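Signal recognition particle receptor subunit beta (Mus musculus, PDB 2FH5) binds GTP as one subunit of the signal recognition particle receptor, which targets nascent secretory proteins to the endoplasmic reticulum membrane. Local coordinates at residues B[12-16]-B[97-101]; B[23-27]-B[201-207]; B[79-83]-B[209-214]; B[140-145]-B[174-178]. All blocks are in the same frame, centred on the assembly; numbering follows the deposited sequence.

How the contacts relate
Strand 9-13 leads into the GTP-binding loop, and contact 1 closes the first loop when 12-16 meets helix 91-110. Helix 20-29 follows, and contact 2 joins its residues 23-27 to 201-207 at the start of the last helix. Contact 3 pairs strand 79-87 with the end of that same helix. Contacts 1, 2 and 3 all cross one another along the chain. Contact 4 follows contact 1 in series and lies within the spans of contacts 2 and 3, tying helix 133-150 to the loop before strand 184-188. V13 N and V83 O, a probable hydrogen bond, link contacts 1 and 3 through neighbouring strands; L140 packs on V98 between contacts 1 and 4.

Contact 1. Residues B[12-16]-B[97-101]; sequences FVGLC and DVAEF. With GTP (guanosine-5'-triphosphate), chain D.
The ring of F101 reaches from helix 91-110 to the backbone of G14, where strand 9-13 gives way to the GTP-binding loop. This is the tight part: CE2 of F101 lies 3.3 Å from G14 N, and that N sits at the ring edge, near its plane. The helix residue sends its ring to the strand end because CG is anti to the backbone N (chi1 179°). V13 meets the same ring obliquely, its CB 4.0 Å from F101 CZ. The ring is further enclosed by F69 and F84, and R68 makes a cation-pi contact with it.

Toward the surface the contact thins out to the side chain of L15. Its CD1 branch touches V98 CG2 at 3.6 Å and D97 CB at 3.7 Å, crossing both side chains at about a right angle. The CD2 branch lies 3.8 Å from D97 O and farther, 4.2 Å, from F101 CD2. L15 is partly exposed, and the carboxylate of exposed D97 leads away from it; of that side chain, CB is the atom that meets L15.

No hydrogen bond spans the two segments. The backbone of G14 and L15 instead has polar partners within the loop: G14 O accepts from K20 NZ and L15 O from S18 OG. Hydrocarbon thus faces the helix on one flank of the loop, while K20 NZ, also hydrogen-bonded to GTP, ties its polar backbone to the nucleotide.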
loop_
_atom_site.group_PDB
_atom_site.type_symbol
_atom_site.label_atom_id
_atom_site.label_comp_id
_atom_site.label_asym_id
_atom_site.label_seq_id
_atom_site.Cartn_x
_atom_site.Cartn_y
_atom_site.Cartn_z
ATOM N N PHE B 12 -4.387 -1.187 9.408
ATOM C CA PHE B 12 -5.125 -1.043 8.153
ATOM C C PHE B 12 -4.859 -2.356 7.400
ATOM O O PHE B 12 -3.700 -2.715 7.137
ATOM C CB PHE B 12 -4.607 0.144 7.345
ATOM C CG PHE B 12 -5.002 1.479 7.906
ATOM C CD1 PHE B 12 -4.431 1.957 9.080
ATOM C CD2 PHE B 12 -5.988 2.240 7.289
ATOM C CE1 PHE B 12 -4.842 3.178 9.637
ATOM C CE2 PHE B 12 -6.400 3.459 7.841
ATOM C CZ PHE B 12 -5.820 3.924 9.020
ATOM N N VAL B 13 -5.925 -3.084 7.082
ATOM C CA VAL B 13 -5.797 -4.366 6.412
ATOM C C VAL B 13 -6.806 -4.403 5.289
ATOM O O VAL B 13 -7.738 -3.617 5.291
ATOM C CB VAL B 13 -6.087 -5.555 7.391
ATOM C CG1 VAL B 13 -5.051 -5.590 8.540
ATOM C CG2 VAL B 13 -7.502 -5.433 7.944
ATOM N N GLY B 14 -6.630 -5.319 4.336
ATOM C CA GLY B 14 -7.543 -5.414 3.207
ATOM C C GLY B 14 -6.820 -6.020 2.030
ATOM O O GLY B 14 -5.578 -6.138 2.045
ATOM N N LEU B 15 -7.578 -6.391 0.994
ATOM C CA LEU B 15 -6.968 -7.014 -0.180
ATOM C C LEU B 15 -6.005 -6.046 -0.830
ATOM O O LEU B 15 -6.019 -4.851 -0.526
ATOM C CB LEU B 15 -8.025 -7.433 -1.227
ATOM C CG LEU B 15 -9.160 -8.336 -0.740
ATOM C CD1 LEU B 15 -10.138 -8.529 -1.869
ATOM C CD2 LEU B 15 -8.626 -9.654 -0.219
ATOM N N CYS B 16 -5.157 -6.577 -1.702
ATOM C CA CYS B 16 -4.219 -5.755 -2.462
ATOM C C CYS B 16 -5.019 -4.717 -3.219
ATOM O O CYS B 16 -6.124 -5.004 -3.673
ATOM C CB CYS B 16 -3.476 -6.604 -3.486
ATOM S SG CYS B 16 -2.197 -7.609 -2.754
ATOM N N ASP B 97 -13.463 -12.746 -2.124
ATOM C CA ASP B 97 -12.117 -12.614 -1.562
ATOM C C ASP B 97 -12.148 -11.701 -0.336
ATOM O O ASP B 97 -11.463 -11.955 0.656
ATOM C CB ASP B 97 -11.136 -12.068 -2.600
ATOM C CG ASP B 97 -10.766 -13.102 -3.661
ATOM O OD1 ASP B 97 -10.419 -14.245 -3.287
ATOM O OD2 ASP B 97 -10.814 -12.773 -4.870
ATOM N N VAL B 98 -12.955 -10.647 -0.413
ATOM C CA VAL B 98 -13.110 -9.706 0.685
ATOM C C VAL B 98 -13.713 -10.413 1.891
ATOM O O VAL B 98 -13.118 -10.407 2.973
ATOM C CB VAL B 98 -14.050 -8.533 0.301
ATOM C CG1 VAL B 98 -14.319 -7.672 1.519
ATOM C CG2 VAL B 98 -13.437 -7.708 -0.826
ATOM N N ALA B 99 -14.889 -11.021 1.709
ATOM C CA ALA B 99 -15.579 -11.739 2.805
ATOM C C ALA B 99 -14.686 -12.779 3.486
ATOM O O ALA B 99 -14.651 -12.887 4.708
ATOM C CB ALA B 99 -16.857 -12.419 2.281
ATOM N N GLU B 100 -13.956 -13.535 2.682
ATOM C CA GLU B 100 -13.065 -14.561 3.203
ATOM C C GLU B 100 -11.953 -14.007 4.088
ATOM O O GLU B 100 -11.579 -14.634 5.093
ATOM C CB GLU B 100 -12.459 -15.343 2.041
ATOM C CG GLU B 100 -11.374 -16.306 2.421
ATOM C CD GLU B 100 -10.957 -17.155 1.230
ATOM O OE1 GLU B 100 -11.796 -17.989 0.807
ATOM O OE2 GLU B 100 -9.819 -16.981 0.710
ATOM N N PHE B 101 -11.416 -12.844 3.715
ATOM C CA PHE B 101 -10.350 -12.250 4.503
ATOM C C PHE B 101 -10.975 -11.609 5.739
ATOM O O PHE B 101 -10.459 -11.754 6.836
ATOM C CB PHE B 101 -9.580 -11.225 3.656
ATOM C CG PHE B 101 -8.445 -10.526 4.384
ATOM C CD1 PHE B 101 -7.835 -11.098 5.504
ATOM C CD2 PHE B 101 -7.999 -9.279 3.952
ATOM C CE1 PHE B 101 -6.807 -10.429 6.195
ATOM C CE2 PHE B 101 -6.974 -8.603 4.631
ATOM C CZ PHE B 101 -6.378 -9.182 5.762
HETATM P PG GTP D . -1.262 -3.441 -1.169
HETATM O O1G GTP D . -1.059 -4.321 -2.305
HETATM O O2G GTP D . -0.011 -2.753 -0.729
HETATM O O3G GTP D . -1.930 -4.201 -0.003
HETATM O O3B GTP D . -2.317 -2.237 -1.813
HETATM P PB GTP D . -2.871 -1.022 -1.063
HETATM O O1B GTP D . -4.183 -1.354 -0.429
HETATM O O2B GTP D . -1.907 -0.414 -0.064
HETATM O O3A GTP D . -3.155 -0.065 -2.310
HETATM P PA GTP D . -2.626 1.389 -2.601
HETATM O O1A GTP D . -2.804 2.268 -1.488
HETATM O O2A GTP D . -1.200 1.338 -3.076
HETATM O "O5'" GTP D . -3.675 1.766 -3.726
HETATM C "C5'" GTP D . -3.668 1.017 -4.929
HETATM C "C4'" GTP D . -4.024 1.935 -6.097
HETATM O "O4'" GTP D . -5.337 2.510 -5.922
HETATM C "C3'" GTP D . -3.091 3.140 -6.255
HETATM O "O3'" GTP D . -2.835 3.417 -7.661
HETATM C "C2'" GTP D . -3.851 4.249 -5.585
HETATM O "O2'" GTP D . -3.429 5.586 -5.927
HETATM C "C1'" GTP D . -5.310 3.935 -5.920
HETATM N N9 GTP D . -6.268 4.369 -4.919
HETATM C C8 GTP D . -6.178 4.162 -3.538
HETATM N N7 GTP D . -7.234 4.687 -2.921
HETATM C C5 GTP D . -8.046 5.255 -3.927
HETATM C C6 GTP D . -9.277 5.936 -3.911
HETATM O O6 GTP D . -9.997 6.220 -2.973
HETATM N N1 GTP D . -9.796 6.377 -5.159
HETATM C C2 GTP D . -9.147 6.164 -6.361
HETATM N N2 GTP D . -9.707 6.637 -7.509
HETATM N N3 GTP D . -7.963 5.497 -6.369
HETATM C C4 GTP D . -7.427 5.057 -5.164
#

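Contact 2. Residues B[23-27]-B[201-207]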
loop_
_atom_site.group_PDB
_atom_site.type_symbol
_atom_site.label_atom_id
_atom_site.label_comp_id
_atom_site.label_asym_id
_atom_site.label_seq_id
_atom_site.Cartn_x
_atom_site.Cartn_y
_atom_site.Cartn_z
ATOM N N LEU B 23 -4.491 5.710 1.845
ATOM C CA LEU B 23 -5.232 6.288 2.973
ATOM C C LEU B 23 -4.245 6.674 4.054
ATOM O O LEU B 23 -4.330 7.746 4.631
ATOM C CB LEU B 23 -6.220 5.289 3.569
ATOM C CG LEU B 23 -7.527 5.073 2.827
ATOM C CD1 LEU B 23 -8.343 4.028 3.541
ATOM C CD2 LEU B 23 -8.277 6.388 2.765
ATOM N N PHE B 24 -3.316 5.767 4.327
ATOM C CA PHE B 24 -2.270 5.953 5.318
ATOM C C PHE B 24 -1.540 7.278 5.024
ATOM O O PHE B 24 -1.331 8.090 5.927
ATOM C CB PHE B 24 -1.335 4.735 5.226
ATOM C CG PHE B 24 -0.125 4.775 6.115
ATOM C CD1 PHE B 24 -0.215 4.459 7.459
ATOM C CD2 PHE B 24 1.138 4.995 5.572
ATOM C CE1 PHE B 24 0.948 4.344 8.263
ATOM C CE2 PHE B 24 2.307 4.885 6.364
ATOM C CZ PHE B 24 2.207 4.556 7.703
ATOM N N VAL B 25 -1.178 7.498 3.761
ATOM C CA VAL B 25 -0.475 8.716 3.354
ATOM C C VAL B 25 -1.356 9.958 3.528
ATOM O O VAL B 25 -0.936 10.965 4.083
ATOM C CB VAL B 25 -0.016 8.629 1.867
ATOM C CG1 VAL B 25 0.520 9.978 1.399
ATOM C CG2 VAL B 25 1.055 7.560 1.720
ATOM N N ARG B 26 -2.573 9.875 3.028
ATOM C CA ARG B 26 -3.535 10.955 3.127
ATOM C C ARG B 26 -3.791 11.399 4.581
ATOM O O ARG B 26 -3.993 12.585 4.839
ATOM C CB ARG B 26 -4.855 10.506 2.521
ATOM C CG ARG B 26 -5.627 11.614 1.931
ATOM C CD ARG B 26 -5.236 11.711 0.498
ATOM N NE ARG B 26 -5.112 13.088 0.046
ATOM C CZ ARG B 26 -4.895 13.423 -1.219
ATOM N NH1 ARG B 26 -4.794 12.464 -2.141
ATOM N NH2 ARG B 26 -4.738 14.702 -1.552
ATOM N N LEU B 27 -3.793 10.444 5.515
ATOM C CA LEU B 27 -4.039 10.733 6.919
ATOM C C LEU B 27 -2.856 11.414 7.567
ATOM O O LEU B 27 -3.015 12.249 8.453
ATOM C CB LEU B 27 -4.350 9.445 7.705
ATOM C CG LEU B 27 -5.759 8.869 7.547
ATOM C CD1 LEU B 27 -5.838 7.481 8.127
ATOM C CD2 LEU B 27 -6.755 9.773 8.232
ATOM N N ALA B 201 -8.521 14.781 -0.650
ATOM C CA ALA B 201 -9.382 13.613 -0.548
ATOM C C ALA B 201 -10.595 13.825 0.364
ATOM O O ALA B 201 -10.789 14.899 0.947
ATOM C CB ALA B 201 -8.559 12.419 -0.056
ATOM N N ASP B 202 -11.411 12.779 0.462
ATOM C CA ASP B 202 -12.602 12.775 1.295
ATOM C C ASP B 202 -12.439 11.726 2.388
ATOM O O ASP B 202 -12.923 10.606 2.264
ATOM C CB ASP B 202 -13.843 12.473 0.446
ATOM C CG ASP B 202 -15.097 12.272 1.295
ATOM O OD1 ASP B 202 -15.225 12.929 2.366
ATOM O OD2 ASP B 202 -15.957 11.459 0.881
ATOM N N ILE B 203 -11.749 12.099 3.460
ATOM C CA ILE B 203 -11.519 11.188 4.570
ATOM C C ILE B 203 -12.011 11.769 5.897
ATOM O O ILE B 203 -11.537 11.388 6.972
ATOM C CB ILE B 203 -9.998 10.820 4.684
ATOM C CG1 ILE B 203 -9.138 12.084 4.819
ATOM C CG2 ILE B 203 -9.551 10.056 3.448
ATOM C CD1 ILE B 203 -7.725 11.798 5.343
ATOM N N GLN B 204 -12.970 12.690 5.814
ATOM C CA GLN B 204 -13.547 13.345 6.995
ATOM C C GLN B 204 -14.109 12.365 8.020
ATOM O O GLN B 204 -13.756 12.408 9.202
ATOM C CB GLN B 204 -14.652 14.302 6.558
ATOM C CG GLN B 204 -14.138 15.573 5.911
ATOM C CD GLN B 204 -13.503 16.514 6.926
ATOM O OE1 GLN B 204 -14.191 17.050 7.806
ATOM N NE2 GLN B 204 -12.187 16.715 6.818
ATOM N N ASP B 205 -14.990 11.481 7.566
ATOM C CA ASP B 205 -15.586 10.497 8.461
ATOM C C ASP B 205 -14.557 9.596 9.110
ATOM O O ASP B 205 -14.670 9.292 10.302
ATOM C CB ASP B 205 -16.606 9.645 7.716
ATOM C CG ASP B 205 -17.843 10.426 7.349
ATOM O OD1 ASP B 205 -18.084 11.464 8.010
ATOM O OD2 ASP B 205 -18.574 10.000 6.424
ATOM N N LEU B 206 -13.562 9.179 8.323
ATOM C CA LEU B 206 -12.495 8.304 8.809
ATOM C C LEU B 206 -11.686 8.973 9.918
ATOM O O LEU B 206 -11.375 8.349 10.933
ATOM C CB LEU B 206 -11.579 7.912 7.646
ATOM C CG LEU B 206 -10.331 7.082 7.959
ATOM C CD1 LEU B 206 -10.750 5.714 8.433
ATOM C CD2 LEU B 206 -9.461 6.973 6.704
ATOM N N GLU B 207 -11.336 10.241 9.723
ATOM C CA GLU B 207 -10.594 10.973 10.752
ATOM C C GLU B 207 -11.517 11.193 11.960
ATOM O O GLU B 207 -11.055 11.227 13.097
ATOM C CB GLU B 207 -10.087 12.318 10.219
ATOM C CG GLU B 207 -9.196 12.196 8.990
ATOM C CD GLU B 207 -8.477 13.491 8.627
ATOM O OE1 GLU B 207 -7.400 13.763 9.206
ATOM O OE2 GLU B 207 -8.995 14.236 7.763
#
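L27 and I203 cross at a slant, bringing CD2 of L27 to 3.7 Å from CD1 of I203 between helix 20-29 and the start of helix 204-213. The side chain of L27 also runs past that of E207 in the opposite direction, CD2 touching its CG at 3.5 Å. The other branch, CD1, meets L206 CD2 at 3.9 Å, the two leucines lying nearly perpendicular. L27 therefore divides its two methyls between different neighbours.

One turn earlier, L23 slides antiparallel past I203, with 3.9 Å from L23 CD2 to I203 CG2. I203 occupies the N-cap position of its helix; with CG1 set between the backbone N and the carbonyl carbon (chi1 56°), its two ends are spread so that CG2 serves L23 and CD1 serves L27 and R26.

R26 borders this apolar group on the side of A201. Its chain bends at chi2 and chi3, which lays the guanidinium beside the loop: the CB of A201 lies over one face, and touches R26 CD at 3.4 Å. R26 NH1 and NH2 make weak hydrogen bonds to the carbonyls of A191 and G30, the first of these a GTP-binding residue.

E207 likewise gives its CG to the leucine and its OE1 to the hydroxyl of Y46, on strand 42-47. The two segments are thus joined mainly by hydrocarbon, with no hydrogen bond between them, while the charged ends of R26 and E207 find their polar partners elsewhere in the chain.

Contact 3. Residues B[79-83]-B[209-214]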
loop_
_atom_site.group_PDB
_atom_site.type_symbol
_atom_site.label_atom_id
_atom_site.label_comp_id
_atom_site.label_asym_id
_atom_site.label_seq_id
_atom_site.Cartn_x
_atom_site.Cartn_y
_atom_site.Cartn_z
ATOM N N ALA B 79 -3.274 -3.963 18.742
ATOM C CA ALA B 79 -4.310 -3.136 18.141
ATOM C C ALA B 79 -5.445 -2.624 19.010
ATOM O O ALA B 79 -6.147 -3.377 19.677
ATOM C CB ALA B 79 -4.894 -3.852 16.942
ATOM N N ARG B 80 -5.622 -1.320 18.965
ATOM C CA ARG B 80 -6.691 -0.655 19.664
ATOM C C ARG B 80 -7.866 -0.653 18.681
ATOM O O ARG B 80 -9.037 -0.628 19.082
ATOM C CB ARG B 80 -6.277 0.779 19.967
ATOM C CG ARG B 80 -7.379 1.670 20.448
ATOM C CD ARG B 80 -6.846 3.074 20.652
ATOM N NE ARG B 80 -7.489 3.738 21.781
ATOM C CZ ARG B 80 -7.237 3.451 23.054
ATOM N NH1 ARG B 80 -6.349 2.513 23.363
ATOM N NH2 ARG B 80 -7.888 4.089 24.019
ATOM N N ALA B 81 -7.537 -0.672 17.387
ATOM C CA ALA B 81 -8.548 -0.659 16.341
ATOM C C ALA B 81 -8.018 -1.223 15.035
ATOM O O ALA B 81 -6.819 -1.205 14.777
ATOM C CB ALA B 81 -9.058 0.756 16.119
ATOM N N VAL B 82 -8.938 -1.713 14.214
ATOM C CA VAL B 82 -8.614 -2.294 12.931
ATOM C C VAL B 82 -9.507 -1.646 11.899
ATOM O O VAL B 82 -10.712 -1.548 12.122
ATOM C CB VAL B 82 -8.896 -3.810 12.910
ATOM C CG1 VAL B 82 -8.650 -4.388 11.494
ATOM C CG2 VAL B 82 -8.019 -4.493 13.926
ATOM N N VAL B 83 -8.912 -1.178 10.798
ATOM C CA VAL B 83 -9.658 -0.577 9.692
ATOM C C VAL B 83 -9.476 -1.532 8.545
ATOM O O VAL B 83 -8.345 -1.752 8.072
ATOM C CB VAL B 83 -9.091 0.773 9.258
ATOM C CG1 VAL B 83 -9.910 1.331 8.077
ATOM C CG2 VAL B 83 -9.111 1.740 10.438
ATOM N N TRP B 209 -13.923 9.067 13.001
ATOM C CA TRP B 209 -13.907 7.769 13.690
ATOM C C TRP B 209 -12.587 7.523 14.406
ATOM O O TRP B 209 -12.570 7.069 15.549
ATOM C CB TRP B 209 -14.154 6.631 12.698
ATOM C CG TRP B 209 -14.178 5.243 13.312
ATOM C CD1 TRP B 209 -15.253 4.602 13.850
ATOM C CD2 TRP B 209 -13.081 4.314 13.388
ATOM N NE1 TRP B 209 -14.901 3.332 14.250
ATOM C CE2 TRP B 209 -13.577 3.130 13.976
ATOM C CE3 TRP B 209 -11.732 4.370 13.008
ATOM C CZ2 TRP B 209 -12.766 2.003 14.191
ATOM C CZ3 TRP B 209 -10.925 3.246 13.222
ATOM C CH2 TRP B 209 -11.449 2.083 13.807
ATOM N N LEU B 210 -11.476 7.794 13.733
ATOM C CA LEU B 210 -10.172 7.602 14.354
ATOM C C LEU B 210 -10.075 8.446 15.617
ATOM O O LEU B 210 -9.557 7.999 16.639
ATOM C CB LEU B 210 -9.063 7.976 13.378
ATOM C CG LEU B 210 -8.681 6.881 12.374
ATOM C CD1 LEU B 210 -7.817 7.479 11.285
ATOM C CD2 LEU B 210 -7.942 5.757 13.100
ATOM N N ALA B 211 -10.579 9.673 15.547
ATOM C CA ALA B 211 -10.582 10.556 16.704
ATOM C C ALA B 211 -11.399 9.897 17.830
ATOM O O ALA B 211 -10.925 9.724 18.964
ATOM C CB ALA B 211 -11.195 11.892 16.318
ATOM N N LYS B 212 -12.629 9.521 17.488
ATOM C CA LYS B 212 -13.554 8.879 18.403
ATOM C C LYS B 212 -13.014 7.637 19.117
ATOM O O LYS B 212 -13.388 7.368 20.253
ATOM C CB LYS B 212 -14.837 8.550 17.639
ATOM C CG LYS B 212 -15.732 7.508 18.265
ATOM C CD LYS B 212 -16.875 7.180 17.310
ATOM C CE LYS B 212 -17.621 5.922 17.722
ATOM N NZ LYS B 212 -18.836 5.737 16.873
ATOM N N ILE B 213 -12.126 6.877 18.486
ATOM C CA ILE B 213 -11.614 5.677 19.145
ATOM C C ILE B 213 -10.265 5.859 19.805
ATOM O O ILE B 213 -9.764 4.940 20.445
ATOM C CB ILE B 213 -11.541 4.467 18.154
ATOM C CG1 ILE B 213 -10.489 4.696 17.060
ATOM C CG2 ILE B 213 -12.895 4.265 17.508
ATOM C CD1 ILE B 213 -9.067 4.286 17.450
ATOM N N ALA B 214 -9.685 7.048 19.675
ATOM C CA ALA B 214 -8.359 7.317 20.247
ATOM C C ALA B 214 -8.268 7.271 21.778
ATOM O O ALA B 214 -9.299 7.482 22.452
ATOM C CB ALA B 214 -7.835 8.672 19.734
ATOM O OXT ALA B 214 -7.147 7.049 22.290
#
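The carbonyl O of I213, near the chain's C terminus, accepts a hydrogen bond from R80 NE at 2.9 Å. The donor lies in the carbonyl plane, with an N-H...O angle of 144°, and the oxygen is slightly tilted from the guanidinium plane. The same NE forms a salt bridge with the terminal carboxylate, 3.4 Å from A214 OXT. R80 reaches the chain end through a side chain with CG anti to the backbone N (chi1 168°) and a bend at chi3. The positive charge would be expected to stabilise both the terminal carboxylate and the negative end of the helix dipole.

Further along the strand from this polar end, A81 is received by two side chains: its CB is 3.6 Å from W209 CH2 and 3.8 Å from I213 CD1. V83 slides past the indole in the opposite direction, its CG2 meeting W209 CZ3 at 3.6 Å. Both approach the ring obliquely. The CG2 of I213, from the same helix, lies over one face of the indole, offset toward the rim, while W209 NE1 makes a weak hydrogen bond to E185 on the edge strand 184-188.

Strand 81-83 and helix 209-213 run nearly antiparallel, at 167° with axes 10.6 Å apart. This is the packing of a C-terminal helix against a central strand of the sheet, as in the Ras-like P-loop GTPase fold.

Contact 4. Residues B[140-145]-B[174-178]; sequences LEKELN and EFEFS
Two backbone amides of the 174-178 loop are held by side chains of helix 133-150. F177 N donates to E141 OE2 at 2.9 Å in a nearly straight bond (165°), meeting the oxygen from above the carboxylate plane. F175 N donates to N145 OD1 at 3.1 Å, almost linear at 176° but likewise from above the carbonyl plane. CG of N145 is anti to the backbone N (chi1 -176°), which directs the amide oxygen to the loop; that oxygen also accepts from R148 NH2. OE2 of E141 takes a further bond from Q137 NE2.

Water extends this polar network. One molecule donates to E141 OE2 and accepts from S178 N, linking the helix to the 3-10 segment at S178. Another lies between E141 OE1 and E176 OE1, two like charges 4.9 Å apart; E176 has K173 as its salt-bridge partner.

The loop belongs to the connection between helix 133-150 and the edge strand 184-188 of the P-loop GTPase domain, and it folds back over the helix it follows.

Apolar contact gathers round L144, whose CD1 is 3.5 Å from F177 CZ and 3.6 Å from F175 CE2. It crosses F177 at about a right angle and F175 at a slant. The CE2 of F175 also stands over the centre of the F177 ring. L140 CB touches the edge of F177 at CZ, 4.1 Å away, and F186 meets F177 edge-to-face from strand 184-188.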
loop_
_atom_site.group_PDB
_atom_site.type_symbol
_atom_site.label_atom_id
_atom_site.label_comp_id
_atom_site.label_asym_id
_atom_site.label_seq_id
_atom_site.Cartn_x
_atom_site.Cartn_y
_atom_site.Cartn_z
ATOM N N LEU B 140 -21.848 -8.305 2.291
ATOM C CA LEU B 140 -20.888 -9.005 3.137
ATOM C C LEU B 140 -21.585 -9.878 4.184
ATOM O O LEU B 140 -21.091 -10.962 4.511
ATOM C CB LEU B 140 -19.965 -8.027 3.843
ATOM C CG LEU B 140 -18.840 -7.534 2.958
ATOM C CD1 LEU B 140 -18.204 -6.348 3.642
ATOM C CD2 LEU B 140 -17.854 -8.689 2.697
ATOM N N GLU B 141 -22.715 -9.410 4.721
ATOM C CA GLU B 141 -23.445 -10.211 5.710
ATOM C C GLU B 141 -23.953 -11.481 5.030
ATOM O O GLU B 141 -23.762 -12.591 5.528
ATOM C CB GLU B 141 -24.613 -9.412 6.308
ATOM C CG GLU B 141 -24.127 -8.197 7.075
ATOM C CD GLU B 141 -25.214 -7.453 7.830
ATOM O OE1 GLU B 141 -26.339 -7.327 7.302
ATOM O OE2 GLU B 141 -24.927 -6.971 8.948
ATOM N N LYS B 142 -24.575 -11.311 3.870
ATOM C CA LYS B 142 -25.088 -12.448 3.127
ATOM C C LYS B 142 -23.961 -13.453 2.848
ATOM O O LYS B 142 -24.150 -14.657 2.950
ATOM C CB LYS B 142 -25.727 -11.949 1.830
ATOM C CG LYS B 142 -25.983 -13.030 0.780
ATOM C CD LYS B 142 -26.612 -12.449 -0.494
ATOM C CE LYS B 142 -26.820 -13.539 -1.557
ATOM N NZ LYS B 142 -27.429 -13.020 -2.823
ATOM N N GLU B 143 -22.778 -12.950 2.522
ATOM C CA GLU B 143 -21.633 -13.797 2.212
ATOM C C GLU B 143 -20.983 -14.458 3.441
ATOM O O GLU B 143 -20.571 -15.607 3.392
ATOM C CB GLU B 143 -20.599 -12.965 1.462
ATOM C CG GLU B 143 -19.517 -13.779 0.802
ATOM C CD GLU B 143 -20.034 -14.532 -0.407
ATOM O OE1 GLU B 143 -20.727 -13.899 -1.251
ATOM O OE2 GLU B 143 -19.738 -15.746 -0.504
ATOM N N LEU B 144 -20.863 -13.734 4.546
ATOM C CA LEU B 144 -20.270 -14.336 5.736
ATOM C C LEU B 144 -21.258 -15.397 6.238
ATOM O O LEU B 144 -20.879 -16.406 6.838
ATOM C CB LEU B 144 -20.040 -13.262 6.792
ATOM C CG LEU B 144 -18.994 -12.198 6.419
ATOM C CD1 LEU B 144 -19.109 -11.005 7.332
ATOM C CD2 LEU B 144 -17.620 -12.804 6.507
ATOM N N ASN B 145 -22.536 -15.169 5.957
ATOM C CA ASN B 145 -23.563 -16.100 6.366
ATOM C C ASN B 145 -23.372 -17.452 5.734
ATOM O O ASN B 145 -23.678 -18.460 6.345
ATOM C CB ASN B 145 -24.958 -15.590 6.023
ATOM C CG ASN B 145 -26.029 -16.521 6.528
ATOM O OD1 ASN B 145 -26.114 -16.802 7.734
ATOM N ND2 ASN B 145 -26.841 -17.026 5.617
ATOM N N GLU B 174 -29.753 -15.845 10.519
ATOM C CA GLU B 174 -28.967 -15.257 9.434
ATOM C C GLU B 174 -27.956 -14.236 9.971
ATOM O O GLU B 174 -28.324 -13.291 10.668
ATOM C CB GLU B 174 -29.900 -14.589 8.417
ATOM C CG GLU B 174 -30.965 -15.533 7.854
ATOM C CD GLU B 174 -30.474 -16.404 6.695
ATOM O OE1 GLU B 174 -30.385 -15.879 5.561
ATOM O OE2 GLU B 174 -30.178 -17.605 6.910
ATOM N N PHE B 175 -26.682 -14.435 9.633
ATOM C CA PHE B 175 -25.602 -13.560 10.091
ATOM C C PHE B 175 -25.786 -12.071 9.854
ATOM O O PHE B 175 -26.277 -11.660 8.809
ATOM C CB PHE B 175 -24.261 -13.933 9.451
ATOM C CG PHE B 175 -23.135 -13.047 9.904
ATOM C CD1 PHE B 175 -22.548 -13.241 11.145
ATOM C CD2 PHE B 175 -22.766 -11.939 9.165
ATOM C CE1 PHE B 175 -21.627 -12.343 11.646
ATOM C CE2 PHE B 175 -21.840 -11.030 9.672
ATOM C CZ PHE B 175 -21.277 -11.237 10.911
ATOM N N GLU B 176 -25.356 -11.276 10.831
ATOM C CA GLU B 176 -25.407 -9.820 10.744
ATOM C C GLU B 176 -24.296 -9.333 11.639
ATOM O O GLU B 176 -24.010 -9.959 12.647
ATOM C CB GLU B 176 -26.754 -9.268 11.228
ATOM C CG GLU B 176 -27.826 -9.280 10.155
ATOM C CD GLU B 176 -29.197 -8.879 10.676
ATOM O OE1 GLU B 176 -29.392 -7.705 11.064
ATOM O OE2 GLU B 176 -30.086 -9.757 10.693
ATOM N N PHE B 177 -23.658 -8.229 11.269
ATOM C CA PHE B 177 -22.566 -7.686 12.071
ATOM C C PHE B 177 -22.973 -7.297 13.491
ATOM O O PHE B 177 -22.168 -7.423 14.415
ATOM C CB PHE B 177 -21.941 -6.493 11.351
ATOM C CG PHE B 177 -21.119 -6.875 10.142
ATOM C CD1 PHE B 177 -19.854 -7.445 10.294
ATOM C CD2 PHE B 177 -21.615 -6.671 8.849
ATOM C CE1 PHE B 177 -19.086 -7.809 9.163
ATOM C CE2 PHE B 177 -20.863 -7.026 7.713
ATOM C CZ PHE B 177 -19.598 -7.596 7.867
ATOM N N SER B 178 -24.209 -6.835 13.675
ATOM C CA SER B 178 -24.697 -6.451 15.014
ATOM C C SER B 178 -24.686 -7.614 16.038
ATOM O O SER B 178 -24.593 -7.381 17.236
ATOM C CB SER B 178 -26.110 -5.878 14.923
ATOM O OG SER B 178 -27.021 -6.881 14.512
HETATM O O HOH W 1 -27.988 -5.783 9.232
HETATM O O HOH W 2 -25.620 -5.534 11.309
#